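Local coordinates for protein carbohydrate deacetylase Agd3 (Neosartorya fumigata, PDB 6NWZ) that removes acetyl groups from the N-acetylated sugars of the exopolysaccharide galactosaminogalactan, a deacetylation required for Aspergillus fumigatus biofilm formation, at residues V141-F153 with K183-S195. Residues are numbered along the deposited sequence; the frame is centred on the assembly and turned at random.
Sequences VEQLLSFTDTSDF and KEIAQFAPNAVTS
The side-chain amides of Gln143 and Asn191 stack with their planes 11° apart, and each is fixed by a bond to the opposite backbone. Gln143, its chain extended with CG anti to the backbone N (chi1 -174°), passes beside CB of Phe188 and delivers NE2 to Ala189 O at 3.2 Å, while OE1 accepts from His171. Asn191 ND2 donates to Glu142 O at 3.1 Å, the acceptor oxygen lying in the Asn191 amide plane, though ND2 is tilted from the plane of the carbonyl; its OD1 takes the backbone N of Thr194, an Asx motif within the loop 191-194. The ring of Phe147 has Ile185 O at its edge, in plane, and Ala186 CB approaching obliquely. Ile185 CD1 meets CE1 of Phe153 at 3.9 Å, and Thr150 O lies over one face of that Phe153 ring, offset toward the rim.

Strands 144-147 and 183-188 run antiparallel within the domain assigned to the CBM87 carbohydrate-binding family. Ser146 and Gln187 form the hydrogen-bonded pair, flanked by the non-hydrogen-bonded pairs Leu145-Phe188 and Phe147-Ala186. Leu145, Phe147, Ala186 and Phe188 share one face, where Leu145 and Phe147 also pack on Leu229 of helix 224-237. Gln187 lies on the other face with Ser146, and methyl CG2 of Thr148, just beyond the strand, rests 3.6 Å from its CB. Gln187 NE2 bonds Glu184 OE2, and Glu184 OE1 is hydrogen-bonded to Thr199 OG1.

Beyond the end of strand 144-147, Lys183 NZ forms salt bridges to two carboxylates. It meets OD2 of Asp152 at 2.7 Å on the syn lone pair, but reaches OD2 of Asp149 at 2.9 Å from above the carboxylate plane. The other oxygen of Asp149, OD1, accepts from Ser151 N, an Asx turn, and also from Ser151 OG, two bonds that together limit rotation of the carboxylate. A water joins Asp149 OD2 to Glu184 O.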
loop_
_atom_site.group_PDB
_atom_site.type_symbol
_atom_site.label_atom_id
_atom_site.label_comp_id
_atom_site.label_asym_id
_atom_site.label_seq_id
_atom_site.Cartn_x
_atom_site.Cartn_y
_atom_site.Cartn_z
ATOM N N VAL A 141 15.948 23.144 3.249
ATOM C CA VAL A 141 15.261 24.104 4.105
ATOM C C VAL A 141 13.847 23.592 4.339
ATOM O O VAL A 141 13.057 23.454 3.394
ATOM C CB VAL A 141 15.252 25.511 3.486
ATOM C CG1 VAL A 141 14.658 26.519 4.463
ATOM C CG2 VAL A 141 16.659 25.929 3.072
ATOM N N GLU A 142 13.530 23.303 5.597
ATOM C CA GLU A 142 12.247 22.730 5.970
ATOM C C GLU A 142 11.241 23.826 6.296
ATOM O O GLU A 142 11.596 24.872 6.846
ATOM C CB GLU A 142 12.421 21.800 7.175
ATOM C CG GLU A 142 11.130 21.264 7.762
ATOM C CD GLU A 142 10.477 20.232 6.871
ATOM O OE1 GLU A 142 10.991 19.096 6.819
ATOM O OE2 GLU A 142 9.463 20.561 6.216
ATOM N N GLN A 143 9.982 23.585 5.931
ATOM C CA GLN A 143 8.865 24.396 6.399
ATOM C C GLN A 143 7.712 23.453 6.689
ATOM O O GLN A 143 7.220 22.780 5.779
ATOM C CB GLN A 143 8.450 25.459 5.377
ATOM C CG GLN A 143 7.378 26.410 5.902
ATOM C CD GLN A 143 7.236 27.666 5.064
ATOM O OE1 GLN A 143 7.266 27.613 3.836
ATOM N NE2 GLN A 143 7.090 28.809 5.727
ATOM N N LEU A 144 7.295 23.398 7.948
ATOM C CA LEU A 144 6.255 22.468 8.352
ATOM C C LEU A 144 4.893 22.935 7.859
ATOM O O LEU A 144 4.602 24.134 7.829
ATOM C CB LEU A 144 6.246 22.306 9.868
ATOM C CG LEU A 144 7.521 21.650 10.399
ATOM C CD1 LEU A 144 7.360 21.302 11.857
ATOM C CD2 LEU A 144 7.865 20.412 9.583
ATOM N N LEU A 145 4.066 21.971 7.463
ATOM C CA LEU A 145 2.735 22.214 6.926
ATOM C C LEU A 145 1.732 21.380 7.709
ATOM O O LEU A 145 2.034 20.251 8.106
ATOM C CB LEU A 145 2.678 21.859 5.434
ATOM C CG LEU A 145 1.335 21.565 4.762
ATOM C CD1 LEU A 145 0.489 22.808 4.711
ATOM C CD2 LEU A 145 1.554 21.034 3.366
ATOM N N SER A 146 0.544 21.934 7.936
ATOM C CA SER A 146 -0.475 21.209 8.680
ATOM C C SER A 146 -1.853 21.728 8.302
ATOM O O SER A 146 -2.021 22.912 7.997
ATOM C CB SER A 146 -0.274 21.351 10.187
ATOM O OG SER A 146 -0.616 22.663 10.589
ATOM N N PHE A 147 -2.836 20.829 8.336
ATOM C CA PHE A 147 -4.228 21.232 8.183
ATOM C C PHE A 147 -4.711 21.924 9.448
ATOM O O PHE A 147 -4.527 21.411 10.557
ATOM C CB PHE A 147 -5.113 20.023 7.880
ATOM C CG PHE A 147 -4.999 19.530 6.469
ATOM C CD1 PHE A 147 -5.492 20.286 5.417
ATOM C CD2 PHE A 147 -4.398 18.315 6.194
ATOM C CE1 PHE A 147 -5.383 19.838 4.117
ATOM C CE2 PHE A 147 -4.287 17.862 4.898
ATOM C CZ PHE A 147 -4.777 18.624 3.858
ATOM N N THR A 148 -5.325 23.094 9.286
ATOM C CA THR A 148 -5.877 23.828 10.412
ATOM C C THR A 148 -7.392 23.721 10.503
ATOM O O THR A 148 -7.962 24.083 11.538
ATOM C CB THR A 148 -5.472 25.301 10.332
ATOM O OG1 THR A 148 -5.902 25.848 9.080
ATOM C CG2 THR A 148 -3.967 25.427 10.445
ATOM N N ASP A 149 -8.049 23.225 9.460
ATOM C CA ASP A 149 -9.499 23.076 9.470
ATOM C C ASP A 149 -9.850 21.958 8.496
ATOM O O ASP A 149 -9.649 22.101 7.286
ATOM C CB ASP A 149 -10.187 24.388 9.095
ATOM C CG ASP A 149 -11.702 24.315 9.203
ATOM O OD1 ASP A 149 -12.237 23.278 9.651
ATOM O OD2 ASP A 149 -12.363 25.308 8.833
ATOM N N THR A 150 -10.355 20.847 9.028
ATOM C CA THR A 150 -10.776 19.706 8.230
ATOM C C THR A 150 -12.290 19.544 8.206
ATOM O O THR A 150 -12.783 18.492 7.787
ATOM C CB THR A 150 -10.122 18.424 8.750
ATOM O OG1 THR A 150 -10.520 18.197 10.110
ATOM C CG2 THR A 150 -8.615 18.546 8.691
ATOM N N SER A 151 -13.037 20.564 8.639
ATOM C CA SER A 151 -14.488 20.460 8.747
ATOM C C SER A 151 -15.190 20.402 7.396
ATOM O O SER A 151 -16.373 20.054 7.354
ATOM C CB SER A 151 -15.034 21.635 9.554
ATOM O OG SER A 151 -14.783 22.860 8.885
ATOM N N ASP A 152 -14.509 20.735 6.302
ATOM C CA ASP A 152 -15.118 20.655 4.983
ATOM C C ASP A 152 -14.994 19.272 4.356
ATOM O O ASP A 152 -15.655 19.003 3.346
ATOM C CB ASP A 152 -14.500 21.701 4.049
ATOM C CG ASP A 152 -14.785 23.126 4.497
ATOM O OD1 ASP A 152 -15.866 23.651 4.161
ATOM O OD2 ASP A 152 -13.934 23.719 5.194
ATOM N N PHE A 153 -14.176 18.393 4.929
ATOM C CA PHE A 153 -14.011 17.025 4.438
ATOM C C PHE A 153 -13.818 16.102 5.634
ATOM O O PHE A 153 -12.756 15.488 5.809
ATOM C CB PHE A 153 -12.838 16.937 3.458
ATOM C CG PHE A 153 -11.660 17.796 3.837
ATOM C CD1 PHE A 153 -11.576 19.113 3.403
ATOM C CD2 PHE A 153 -10.636 17.287 4.619
ATOM C CE1 PHE A 153 -10.493 19.907 3.748
ATOM C CE2 PHE A 153 -9.549 18.076 4.969
ATOM C CZ PHE A 153 -9.478 19.387 4.532
ATOM N N LYS A 183 -11.659 30.741 2.770
ATOM C CA LYS A 183 -11.238 30.280 4.085
ATOM C C LYS A 183 -9.935 29.499 3.962
ATOM O O LYS A 183 -9.604 28.965 2.901
ATOM C CB LYS A 183 -12.302 29.391 4.743
ATOM C CG LYS A 183 -12.464 28.040 4.069
ATOM C CD LYS A 183 -13.573 27.233 4.707
ATOM C CE LYS A 183 -13.208 26.796 6.108
ATOM N NZ LYS A 183 -14.260 25.905 6.666
ATOM N N GLU A 184 -9.202 29.431 5.069
ATOM C CA GLU A 184 -7.934 28.716 5.132
ATOM C C GLU A 184 -8.153 27.327 5.722
ATOM O O GLU A 184 -8.825 27.185 6.749
ATOM C CB GLU A 184 -6.921 29.500 5.969
ATOM C CG GLU A 184 -5.753 28.668 6.474
ATOM C CD GLU A 184 -4.743 29.480 7.265
ATOM O OE1 GLU A 184 -4.173 30.447 6.711
ATOM O OE2 GLU A 184 -4.517 29.148 8.446
ATOM N N ILE A 185 -7.597 26.309 5.066
ATOM C CA ILE A 185 -7.655 24.943 5.576
ATOM C C ILE A 185 -6.284 24.380 5.921
ATOM O O ILE A 185 -6.211 23.388 6.666
ATOM C CB ILE A 185 -8.379 23.998 4.589
ATOM C CG1 ILE A 185 -7.549 23.812 3.320
ATOM C CG2 ILE A 185 -9.762 24.520 4.242
ATOM C CD1 ILE A 185 -8.056 22.706 2.422
ATOM N N ALA A 186 -5.196 24.953 5.406
ATOM C CA ALA A 186 -3.847 24.508 5.722
ATOM C C ALA A 186 -2.957 25.725 5.922
ATOM O O ALA A 186 -3.240 26.818 5.424
ATOM C CB ALA A 186 -3.270 23.604 4.624
ATOM N N GLN A 187 -1.860 25.521 6.643
ATOM C CA GLN A 187 -1.049 26.640 7.098
ATOM C C GLN A 187 0.421 26.243 7.116
ATOM O O GLN A 187 0.767 25.153 7.582
ATOM C CB GLN A 187 -1.514 27.089 8.489
ATOM C CG GLN A 187 -0.770 28.255 9.084
ATOM C CD GLN A 187 -1.417 28.747 10.363
ATOM O OE1 GLN A 187 -0.894 28.542 11.457
ATOM N NE2 GLN A 187 -2.562 29.401 10.228
ATOM N N PHE A 188 1.272 27.121 6.585
ATOM C CA PHE A 188 2.713 26.939 6.676
ATOM C C PHE A 188 3.208 27.454 8.020
ATOM O O PHE A 188 2.938 28.600 8.392
ATOM C CB PHE A 188 3.435 27.677 5.549
ATOM C CG PHE A 188 3.180 27.111 4.184
ATOM C CD1 PHE A 188 3.459 25.784 3.908
ATOM C CD2 PHE A 188 2.666 27.911 3.174
ATOM C CE1 PHE A 188 3.227 25.261 2.647
ATOM C CE2 PHE A 188 2.436 27.395 1.910
ATOM C CZ PHE A 188 2.713 26.066 1.648
ATOM N N ALA A 189 3.935 26.609 8.740
ATOM C CA ALA A 189 4.518 27.015 10.002
ATOM C C ALA A 189 5.701 27.950 9.763
ATOM O O ALA A 189 6.304 27.943 8.687
ATOM C CB ALA A 189 4.968 25.790 10.794
ATOM N N PRO A 190 6.040 28.780 10.746
ATOM C CA PRO A 190 7.267 29.576 10.639
ATOM C C PRO A 190 8.492 28.676 10.571
ATOM O O PRO A 190 8.470 27.513 10.982
ATOM C CB PRO A 190 7.258 30.421 11.918
ATOM C CG PRO A 190 5.819 30.479 12.319
ATOM C CD PRO A 190 5.241 29.152 11.926
ATOM N N ASN A 191 9.576 29.230 10.031
ATOM C CA ASN A 191 10.816 28.477 9.897
ATOM C C ASN A 191 12.013 29.418 9.886
ATOM O O ASN A 191 11.949 30.514 10.450
ATOM C CB ASN A 191 10.793 27.618 8.630
ATOM C CG ASN A 191 10.679 28.444 7.360
ATOM O OD1 ASN A 191 10.321 29.620 7.400
ATOM N ND2 ASN A 191 10.977 27.824 6.222
ATOM N N ALA A 192 13.107 28.997 9.244
ATOM C CA ALA A 192 14.312 29.819 9.218
ATOM C C ALA A 192 14.160 31.025 8.300
ATOM O O ALA A 192 14.768 32.071 8.549
ATOM C CB ALA A 192 15.512 28.979 8.785
ATOM N N VAL A 193 13.365 30.902 7.241
ATOM C CA VAL A 193 13.181 32.001 6.298
ATOM C C VAL A 193 12.058 32.931 6.741
ATOM O O VAL A 193 12.180 34.153 6.631
ATOM C CB VAL A 193 12.923 31.439 4.883
ATOM C CG1 VAL A 193 12.850 32.566 3.862
ATOM C CG2 VAL A 193 13.999 30.432 4.502
ATOM N N THR A 194 10.959 32.376 7.250
ATOM C CA THR A 194 9.777 33.146 7.614
ATOM C C THR A 194 9.592 33.150 9.126
ATOM O O THR A 194 9.762 32.122 9.788
ATOM C CB THR A 194 8.517 32.577 6.955
ATOM O OG1 THR A 194 8.813 32.180 5.611
ATOM C CG2 THR A 194 7.415 33.627 6.932
ATOM N N SER A 195 9.228 34.311 9.661
ATOM C CA SER A 195 9.001 34.466 11.090
ATOM C C SER A 195 7.550 34.246 11.493
ATOM O O SER A 195 7.270 34.106 12.688
ATOM C CB SER A 195 9.446 35.860 11.541
ATOM O OG SER A 195 9.034 36.115 12.870
HETATM O O HOH W 1 8.650 24.911 10.042
HETATM O O HOH W 2 1.036 24.430 10.368
HETATM O O HOH W 3 -10.833 27.688 8.409
#